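PDB 4PXE: ureidoglycolate hydrolase from Arabidopsis thaliana, which hydrolyses (S)-ureidoglycolate to glyoxylate, ammonium and carbon dioxide at a two-manganese site, a late step of plant purine breakdown. Local coordinates for residues Ser28-Ala33 and Arg51-Asn56; Thr64-Ala69 and Ser128-Leu133; Ala161-Val166 and Ser173-Ala178. All coordinates share one frame; numbering follows the deposited sequence. Where two conformers were deposited one is given.

Contact 1: residues Ser28-Ala33 and Arg51-Asn56; sequences SSFSDA and RRYVKN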
loop_
_atom_site.group_PDB
_atom_site.type_symbol
_atom_site.label_atom_id
_atom_site.label_comp_id
_atom_site.label_asym_id
_atom_site.label_seq_id
_atom_site.Cartn_x
_atom_site.Cartn_y
_atom_site.Cartn_z
ATOM N N SER A 28 -22.168 2.383 -14.350
ATOM C CA SER A 28 -21.337 2.838 -13.243
ATOM C C SER A 28 -21.626 2.099 -11.937
ATOM O O SER A 28 -20.819 2.158 -11.002
ATOM C CB SER A 28 -21.485 4.351 -13.036
ATOM O OG SER A 28 -22.687 4.677 -12.352
ATOM N N SER A 29 -22.766 1.408 -11.871
ATOM C CA SER A 29 -23.095 0.636 -10.671
ATOM C C SER A 29 -22.219 -0.608 -10.520
ATOM O O SER A 29 -22.114 -1.153 -9.426
ATOM C CB SER A 29 -24.573 0.239 -10.670
ATOM O OG SER A 29 -24.832 -0.790 -11.605
ATOM N N PHE A 30 -21.602 -1.053 -11.616
ATOM C CA PHE A 30 -20.694 -2.201 -11.572
ATOM C C PHE A 30 -19.311 -1.720 -11.153
ATOM O O PHE A 30 -18.431 -1.499 -11.978
ATOM C CB PHE A 30 -20.645 -2.921 -12.920
ATOM C CG PHE A 30 -21.996 -3.344 -13.430
ATOM C CD1 PHE A 30 -22.802 -4.187 -12.680
ATOM C CD2 PHE A 30 -22.461 -2.892 -14.651
ATOM C CE1 PHE A 30 -24.047 -4.579 -13.149
ATOM C CE2 PHE A 30 -23.698 -3.279 -15.124
ATOM C CZ PHE A 30 -24.496 -4.120 -14.367
ATOM N N SER A 31 -19.135 -1.572 -9.849
ATOM C CA SER A 31 -17.984 -0.862 -9.313
ATOM C C SER A 31 -17.571 -1.405 -7.961
ATOM O O SER A 31 -18.427 -1.724 -7.130
ATOM C CB SER A 31 -18.342 0.617 -9.161
ATOM O OG SER A 31 -17.290 1.341 -8.564
ATOM N N ASP A 32 -16.263 -1.465 -7.733
ATOM C CA ASP A 32 -15.737 -1.825 -6.419
ATOM C C ASP A 32 -15.536 -0.613 -5.505
ATOM O O ASP A 32 -15.173 -0.763 -4.339
ATOM C CB ASP A 32 -14.441 -2.629 -6.556
ATOM C CG ASP A 32 -14.699 -4.082 -6.905
ATOM O OD1 ASP A 32 -15.683 -4.655 -6.386
ATOM O OD2 ASP A 32 -13.928 -4.648 -7.707
ATOM N N ALA A 33 -15.769 0.581 -6.041
ATOM C CA ALA A 33 -15.759 1.810 -5.252
ATOM C C ALA A 33 -17.184 2.341 -5.132
ATOM O O ALA A 33 -17.979 2.197 -6.053
ATOM C CB ALA A 33 -14.863 2.852 -5.909
ATOM N N ARG A 51 -19.310 -6.383 -18.895
ATOM C CA ARG A 51 -19.247 -7.047 -20.207
ATOM C C ARG A 51 -20.617 -7.581 -20.615
ATOM O O ARG A 51 -21.032 -7.436 -21.763
ATOM C CB ARG A 51 -18.261 -8.224 -20.180
ATOM C CG ARG A 51 -16.796 -7.855 -19.991
ATOM C CD ARG A 51 -15.938 -9.114 -19.784
ATOM N NE ARG A 51 -14.565 -8.710 -19.510
ATOM C CZ ARG A 51 -13.616 -8.594 -20.428
ATOM N NH1 ARG A 51 -13.855 -8.914 -21.689
ATOM N NH2 ARG A 51 -12.418 -8.158 -20.074
ATOM N N ARG A 52 -21.301 -8.210 -19.665
ATOM C CA ARG A 52 -22.609 -8.792 -19.936
ATOM C C ARG A 52 -23.627 -7.711 -20.292
ATOM O O ARG A 52 -24.434 -7.890 -21.202
ATOM C CB ARG A 52 -23.075 -9.634 -18.746
ATOM C CG ARG A 52 -22.192 -10.860 -18.500
ATOM C CD ARG A 52 -22.529 -11.556 -17.193
ATOM N NE ARG A 52 -23.933 -11.946 -17.108
ATOM C CZ ARG A 52 -24.413 -13.113 -17.529
ATOM N NH1 ARG A 52 -23.599 -14.009 -18.070
ATOM N NH2 ARG A 52 -25.706 -13.384 -17.410
ATOM N N TYR A 53 -23.566 -6.585 -19.583
ATOM C CA TYR A 53 -24.462 -5.464 -19.834
ATOM C C TYR A 53 -24.265 -4.952 -21.259
ATOM O O TYR A 53 -25.230 -4.750 -21.993
ATOM C CB TYR A 53 -24.193 -4.355 -18.808
ATOM C CG TYR A 53 -25.102 -3.151 -18.906
ATOM C CD1 TYR A 53 -24.809 -2.112 -19.778
ATOM C CD2 TYR A 53 -26.234 -3.039 -18.111
ATOM C CE1 TYR A 53 -25.631 -0.993 -19.864
ATOM C CE2 TYR A 53 -27.062 -1.925 -18.191
ATOM C CZ TYR A 53 -26.748 -0.908 -19.073
ATOM O OH TYR A 53 -27.561 0.200 -19.158
ATOM N N VAL A 54 -23.009 -4.778 -21.660
ATOM C CA VAL A 54 -22.695 -4.309 -23.005
ATOM C C VAL A 54 -23.087 -5.316 -24.098
ATOM O O VAL A 54 -23.669 -4.944 -25.119
ATOM C CB VAL A 54 -21.198 -3.922 -23.133
ATOM C CG1 VAL A 54 -20.848 -3.631 -24.578
ATOM C CG2 VAL A 54 -20.892 -2.704 -22.263
ATOM N N LYS A 55 -22.778 -6.590 -23.882
ATOM C CA LYS A 55 -23.153 -7.621 -24.847
ATOM C C LYS A 55 -24.674 -7.679 -25.048
ATOM O O LYS A 55 -25.145 -7.881 -26.168
ATOM C CB LYS A 55 -22.580 -8.985 -24.443
ATOM C CG LYS A 55 -21.096 -9.123 -24.795
ATOM C CD LYS A 55 -20.518 -10.492 -24.437
ATOM C CE LYS A 55 -20.271 -10.630 -22.943
ATOM N NZ LYS A 55 -19.755 -12.003 -22.588
ATOM N N ASN A 56 -25.429 -7.481 -23.968
ATOM C CA ASN A 56 -26.887 -7.422 -24.051
ATOM C C ASN A 56 -27.347 -6.268 -24.938
ATOM O O ASN A 56 -28.202 -6.439 -25.814
ATOM C CB ASN A 56 -27.503 -7.340 -22.651
ATOM C CG ASN A 56 -29.014 -7.285 -22.679
ATOM O OD1 ASN A 56 -29.614 -6.269 -22.337
ATOM N ND2 ASN A 56 -29.640 -8.385 -23.089
#
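F30 and Y53 meet through a single carbon of the phenylalanine ring. CE2 of F30 sits 3.9 Å from CB of Y53, and CD2 of Y53 is just as near, lying level with the F30 ring at its edge. The two side chains cross at about a right angle. Their planes stand 63° apart with centroids 6.0 Å from each other, an oblique pairing that is neither a stack nor a T-shaped one. It is an apolar touch at the surface, with no hydrogen bond passing between the segments.

Each ring also has a neighbour on its own side. S29 OG lies 4.0 Å above the plane of the F30 ring, over its centre, and bonds back to the carbonyl of E26. On the tyrosine, CG anti to the backbone N (chi1 -177°) swings the ring off helix 45-60 toward helix 17-28, where it packs on Q23 and L27 and its OH reaches the carboxylate of E26, so E26 serves both sides of the contact.

Further out, the turn and its hydrogen bonds set where F30 leaves the loop. F30 is the centre of an inverse gamma turn; its carbonyl is taken by R40, and the backbone of D32 bonds to T39 of strand 38-40. Beyond the turn, S31 OG donates to A33 O at 2.7 Å, on a lone pair in the carbonyl plane. The arrangement is that of a chain leaving helix 17-28 through an inverse gamma turn and laying an aromatic against helix 45-60, in the N-terminal part of an M20-family enzyme.

Contact 2: residues Thr64-Ala69 and Ser128-Leu133; sequences TVREDA and SLEIIL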
loop_
_atom_site.group_PDB
_atom_site.type_symbol
_atom_site.label_atom_id
_atom_site.label_comp_id
_atom_site.label_asym_id
_atom_site.label_seq_id
_atom_site.Cartn_x
_atom_site.Cartn_y
_atom_site.Cartn_z
ATOM N N THR A 64 -24.156 -8.868 -34.686
ATOM C CA THR A 64 -23.512 -10.166 -34.517
ATOM C C THR A 64 -22.399 -10.035 -33.480
ATOM O O THR A 64 -21.434 -9.293 -33.693
ATOM C CB THR A 64 -22.904 -10.651 -35.836
ATOM O OG1 THR A 64 -23.924 -10.704 -36.843
ATOM C CG2 THR A 64 -22.300 -12.038 -35.662
ATOM N N VAL A 65 -22.525 -10.764 -32.378
ATOM C CA VAL A 65 -21.606 -10.614 -31.245
ATOM C C VAL A 65 -20.621 -11.779 -31.147
ATOM O O VAL A 65 -21.023 -12.946 -31.122
ATOM C CB VAL A 65 -22.369 -10.479 -29.909
ATOM C CG1 VAL A 65 -21.393 -10.226 -28.747
ATOM C CG2 VAL A 65 -23.413 -9.356 -29.998
ATOM N N ARG A 66 -19.332 -11.461 -31.075
ATOM C CA ARG A 66 -18.314 -12.488 -30.884
ATOM C C ARG A 66 -17.225 -11.988 -29.957
ATOM O O ARG A 66 -17.095 -10.785 -29.739
ATOM C CB ARG A 66 -17.701 -12.898 -32.217
ATOM C CG ARG A 66 -17.134 -11.751 -33.013
ATOM C CD ARG A 66 -16.443 -12.237 -34.277
ATOM N NE ARG A 66 -15.000 -12.262 -34.081
ATOM C CZ ARG A 66 -14.180 -11.293 -34.473
ATOM N NH1 ARG A 66 -14.658 -10.231 -35.117
ATOM N NH2 ARG A 66 -12.884 -11.399 -34.235
ATOM N N GLU A 67 -16.468 -12.924 -29.395
ATOM C CA GLU A 67 -15.358 -12.604 -28.505
ATOM C C GLU A 67 -14.123 -13.375 -28.910
ATOM O O GLU A 67 -14.218 -14.508 -29.390
ATOM C CB GLU A 67 -15.697 -12.961 -27.063
ATOM C CG GLU A 67 -16.846 -12.187 -26.483
ATOM C CD GLU A 67 -17.036 -12.471 -25.015
ATOM O OE1 GLU A 67 -16.262 -11.937 -24.189
ATOM O OE2 GLU A 67 -17.955 -13.234 -24.677
ATOM N N ASP A 68 -12.958 -12.770 -28.718
ATOM C CA ASP A 68 -11.714 -13.473 -29.009
ATOM C C ASP A 68 -11.121 -14.094 -27.742
ATOM O O ASP A 68 -11.745 -14.075 -26.679
ATOM C CB ASP A 68 -10.708 -12.598 -29.782
ATOM C CG ASP A 68 -10.169 -11.416 -28.967
ATOM O OD1 ASP A 68 -10.274 -11.436 -27.727
ATOM O OD2 ASP A 68 -9.628 -10.482 -29.606
ATOM N N ALA A 69 -9.920 -14.651 -27.869
ATOM C CA ALA A 69 -9.330 -15.455 -26.801
ATOM C C ALA A 69 -9.101 -14.703 -25.484
ATOM O O ALA A 69 -9.065 -15.313 -24.416
ATOM C CB ALA A 69 -8.037 -16.098 -27.285
ATOM N N SER A 128 -19.517 -3.253 -43.765
ATOM C CA SER A 128 -20.067 -3.551 -42.453
ATOM C C SER A 128 -19.545 -2.548 -41.446
ATOM O O SER A 128 -18.486 -1.947 -41.646
ATOM C CB SER A 128 -19.671 -4.958 -42.009
ATOM O OG SER A 128 -20.196 -5.920 -42.916
ATOM N N LEU A 129 -20.305 -2.365 -40.375
ATOM C CA LEU A 129 -19.832 -1.593 -39.236
ATOM C C LEU A 129 -19.604 -2.544 -38.077
ATOM O O LEU A 129 -20.409 -3.444 -37.841
ATOM C CB LEU A 129 -20.857 -0.519 -38.859
ATOM C CG LEU A 129 -21.303 0.431 -39.973
ATOM C CD1 LEU A 129 -22.302 1.430 -39.415
ATOM C CD2 LEU A 129 -20.113 1.143 -40.601
ATOM N N GLU A 130 -18.511 -2.350 -37.340
ATOM C CA GLU A 130 -18.234 -3.232 -36.211
ATOM C C GLU A 130 -17.787 -2.462 -34.977
ATOM O O GLU A 130 -16.854 -1.660 -35.045
ATOM C CB GLU A 130 -17.208 -4.304 -36.593
ATOM C CG GLU A 130 -17.056 -5.408 -35.552
ATOM C CD GLU A 130 -16.368 -6.653 -36.106
ATOM O OE1 GLU A 130 -15.299 -6.521 -36.733
ATOM O OE2 GLU A 130 -16.912 -7.761 -35.917
ATOM N N ILE A 131 -18.473 -2.716 -33.866
ATOM C CA ILE A 131 -18.148 -2.107 -32.589
ATOM C C ILE A 131 -17.214 -3.028 -31.823
ATOM O O ILE A 131 -17.466 -4.231 -31.707
ATOM C CB ILE A 131 -19.404 -1.879 -31.743
ATOM C CG1 ILE A 131 -20.398 -0.997 -32.494
ATOM C CG2 ILE A 131 -19.026 -1.249 -30.397
ATOM C CD1 ILE A 131 -21.644 -0.713 -31.702
ATOM N N ILE A 132 -16.139 -2.459 -31.290
ATOM C CA ILE A 132 -15.186 -3.216 -30.495
ATOM C C ILE A 132 -15.212 -2.738 -29.053
ATOM O O ILE A 132 -15.005 -1.551 -28.775
ATOM C CB ILE A 132 -13.744 -3.071 -31.026
ATOM C CG1 ILE A 132 -13.655 -3.467 -32.503
ATOM C CG2 ILE A 132 -12.796 -3.919 -30.195
ATOM C CD1 ILE A 132 -12.304 -3.194 -33.121
ATOM N N LEU A 133 -15.487 -3.655 -28.138
ATOM C CA LEU A 133 -15.231 -3.413 -26.725
ATOM C C LEU A 133 -13.883 -4.034 -26.431
ATOM O O LEU A 133 -13.760 -5.256 -26.361
ATOM C CB LEU A 133 -16.327 -4.029 -25.853
ATOM C CG LEU A 133 -16.033 -4.116 -24.351
ATOM C CD1 LEU A 133 -15.591 -2.763 -23.781
ATOM C CD2 LEU A 133 -17.253 -4.638 -23.599
HETATM O O HOH W 1 -18.868 -9.535 -34.769
#
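R66 and E130 reach for each other across an intervening strand. Strand 73-77 runs antiparallel to both 64-67 and 129-133, so these two flank it in the β-sheet, and the ends of the R66 and E130 side chains meet above it.

The charged pair comes first. NH1 of R66 lies 3.4 Å from OE2 of E130, a rather long salt bridge, with the oxygen at the guanidinium's edge and near its plane. Guanidinium and carboxylate are turned 51° from one another, so they do not face each other as a flat two-pronged pair. The arginine chain bends at chi3 (-101°), which brings its end in toward the glutamate. E130 comes at about a right angle to it, extended beyond CG.

F74, on the strand between, touches both. It makes a cation-pi contact with R66 and packs against E130, while its backbone bonds to that of R66.

Water and outside partners complete the polar set. E130 is buried, and its other oxygen, OE1, bonds to the hydroxyl of Y201; the carboxylate thus has a partner for each oxygen, and the nearby arginine probably helps keep it ionised. A water donates twice to tie the strands together: to the carbonyl O of T64 at 2.8 Å and to E130 OE2 at 2.9 Å.

Contact 3: residues Ala161-Val166 and Ser173-Ala178; sequences ALKTTV and SFIEAA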
loop_
_atom_site.group_PDB
_atom_site.type_symbol
_atom_site.label_atom_id
_atom_site.label_comp_id
_atom_site.label_asym_id
_atom_site.label_seq_id
_atom_site.Cartn_x
_atom_site.Cartn_y
_atom_site.Cartn_z
ATOM N N ALA A 161 4.697 -12.942 -23.206
ATOM C CA ALA A 161 4.729 -12.550 -21.801
ATOM C C ALA A 161 3.456 -12.975 -21.062
ATOM O O ALA A 161 3.514 -13.511 -19.956
ATOM C CB ALA A 161 4.947 -11.047 -21.683
ATOM N N LEU A 162 2.300 -12.746 -21.683
ATOM C CA LEU A 162 1.033 -13.083 -21.052
ATOM C C LEU A 162 0.922 -14.556 -20.661
ATOM O O LEU A 162 0.292 -14.894 -19.659
ATOM C CB LEU A 162 -0.138 -12.683 -21.956
ATOM C CG LEU A 162 -0.343 -11.171 -22.087
ATOM C CD1 LEU A 162 -1.437 -10.893 -23.093
ATOM C CD2 LEU A 162 -0.694 -10.565 -20.745
ATOM N N LYS A 163 1.538 -15.424 -21.454
ATOM C CA LYS A 163 1.405 -16.859 -21.245
ATOM C C LYS A 163 2.536 -17.426 -20.397
ATOM O O LYS A 163 2.447 -18.557 -19.924
ATOM C CB LYS A 163 1.353 -17.583 -22.590
ATOM C CG LYS A 163 0.196 -17.148 -23.472
ATOM C CD LYS A 163 -1.082 -17.904 -23.156
ATOM C CE LYS A 163 -1.002 -19.341 -23.635
ATOM N NZ LYS A 163 -2.349 -19.988 -23.718
ATOM N N THR A 164 3.593 -16.643 -20.198
ATOM C CA THR A 164 4.773 -17.162 -19.504
ATOM C C THR A 164 5.133 -16.482 -18.175
ATOM O O THR A 164 5.551 -17.156 -17.230
ATOM C CB THR A 164 6.019 -17.192 -20.427
ATOM O OG1 THR A 164 6.394 -15.859 -20.792
ATOM C CG2 THR A 164 5.739 -18.010 -21.687
ATOM N N THR A 165 4.987 -15.161 -18.087
ATOM C CA THR A 165 5.480 -14.451 -16.905
ATOM C C THR A 165 4.503 -13.489 -16.237
ATOM O O THR A 165 4.686 -13.141 -15.076
ATOM C CB THR A 165 6.755 -13.635 -17.216
ATOM O OG1 THR A 165 6.461 -12.641 -18.208
ATOM C CG2 THR A 165 7.873 -14.541 -17.719
ATOM N N VAL A 166 3.487 -13.035 -16.964
ATOM C CA VAL A 166 2.665 -11.948 -16.436
ATOM C C VAL A 166 1.766 -12.371 -15.278
ATOM O O VAL A 166 0.999 -13.326 -15.389
ATOM C CB VAL A 166 1.830 -11.285 -17.542
ATOM C CG1 VAL A 166 0.827 -10.303 -16.933
ATOM C CG2 VAL A 166 2.741 -10.588 -18.527
ATOM N N SER A 173 -1.882 -15.103 -12.098
ATOM C CA SER A 173 -1.378 -15.035 -13.461
ATOM C C SER A 173 -2.448 -14.479 -14.391
ATOM O O SER A 173 -3.639 -14.514 -14.067
ATOM C CB SER A 173 -0.912 -16.408 -13.961
ATOM O OG SER A 173 -2.010 -17.280 -14.179
ATOM N N PHE A 174 -2.016 -13.962 -15.535
ATOM C CA PHE A 174 -2.948 -13.512 -16.562
ATOM C C PHE A 174 -3.868 -14.653 -16.964
ATOM O O PHE A 174 -5.076 -14.468 -17.091
ATOM C CB PHE A 174 -2.208 -12.976 -17.784
ATOM C CG PHE A 174 -3.116 -12.646 -18.937
ATOM C CD1 PHE A 174 -3.840 -11.462 -18.946
ATOM C CD2 PHE A 174 -3.266 -13.527 -19.998
ATOM C CE1 PHE A 174 -4.683 -11.156 -19.991
ATOM C CE2 PHE A 174 -4.108 -13.230 -21.051
ATOM C CZ PHE A 174 -4.817 -12.039 -21.049
ATOM N N ILE A 175 -3.293 -15.839 -17.144
ATOM C CA ILE A 175 -4.071 -16.999 -17.556
ATOM C C ILE A 175 -5.153 -17.361 -16.538
ATOM O O ILE A 175 -6.299 -17.610 -16.911
ATOM C CB ILE A 175 -3.165 -18.217 -17.820
ATOM C CG1 ILE A 175 -2.244 -17.937 -19.004
ATOM C CG2 ILE A 175 -3.996 -19.460 -18.089
ATOM C CD1 ILE A 175 -2.953 -17.363 -20.199
ATOM N N GLU A 176 -4.793 -17.379 -15.257
ATOM C CA GLU A 176 -5.758 -17.695 -14.210
ATOM C C GLU A 176 -6.859 -16.642 -14.144
ATOM O O GLU A 176 -8.038 -16.973 -14.034
ATOM C CB GLU A 176 -5.078 -17.828 -12.845
ATOM C CG GLU A 176 -6.058 -18.087 -11.713
ATOM C CD GLU A 176 -5.385 -18.179 -10.353
ATOM O OE1 GLU A 176 -4.160 -18.428 -10.305
ATOM O OE2 GLU A 176 -6.083 -18.001 -9.329
ATOM N N ALA A 177 -6.471 -15.371 -14.208
ATOM C CA ALA A 177 -7.445 -14.283 -14.185
ATOM C C ALA A 177 -8.410 -14.381 -15.368
ATOM O O ALA A 177 -9.623 -14.288 -15.194
ATOM C CB ALA A 177 -6.733 -12.936 -14.188
ATOM N N ALA A 178 -7.867 -14.570 -16.566
ATOM C CA ALA A 178 -8.692 -14.725 -17.763
ATOM C C ALA A 178 -9.642 -15.912 -17.624
ATOM O O ALA A 178 -10.822 -15.820 -17.966
ATOM C CB ALA A 178 -7.823 -14.879 -18.998
HETATM O O HOH W 2 -0.234 -16.004 -17.264
#
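The F174 ring carries L162 over one face. CD2 of the leucine stands 3.8 Å from the ring centroid and 17° off its normal, a CH-pi contact, shifted somewhat toward the rim. The rest of the leucine follows the ring along: CB is 3.8 Å from F174 CD2, and CD1 approaches CE2 and CZ. With CG anti to the backbone N (chi1 173°), the ring is turned off its helix toward L162, and V166 CG1 lies beside F174 CB. Replacing F174 by an alanine is likely to leave L162 CD2 without the ring face it rests on and open a gap between the two helices.

At the margin K163 bends at chi2 and chi3 and lays CD 3.5 Å from CD1 of I175, while its amine goes on to the carbonyl of D189.

Polar groups close the backbone side. F174 N donates to V166 O at 3.1 Å, nearly straight at 160°, though it comes from well above the carbonyl plane; S173 CA adds a CA-H...O contact of 3.5 Å to the same oxygen. A water donates to L162 O at 2.7 Å and accepts from I175 N at 3.1 Å, with a weak bond to V166 O besides. It thus gives a partner to one of the amides at the start of the second helix. S173 is the N-cap of that helix, its OG accepting from E176 N at 3.0 Å.

The pair therefore joins the C-terminal end of helix 156-164 to the N-terminal end of helix 174-180, two short helices linked by a nine-residue connection, with helix 147-152 packed alongside: L147 touches both L162 and F174, and L151 touches L162.

Overall arrangement
Along the chain the three contacts come in series, each closing before the next opens, and all precede the dimerization region (residues 230-345). Contacts 1 and 2 have centres 18 Å apart and touch: helix 45-60 leads into strand 64-67, K55 forms a salt bridge with E67, and V54 packs on L133. The centre of contact 3, in the short helices that follow strand 129-133, is about 23 Å from the centres of both, with nearest atoms about 8 and 6 Å away. The metal ligands H92 and D103 fall between the two segments of contact 2, and E138 comes just after strand 129-133. This is a matter of sequence only: none of the three contacts lies at the active site.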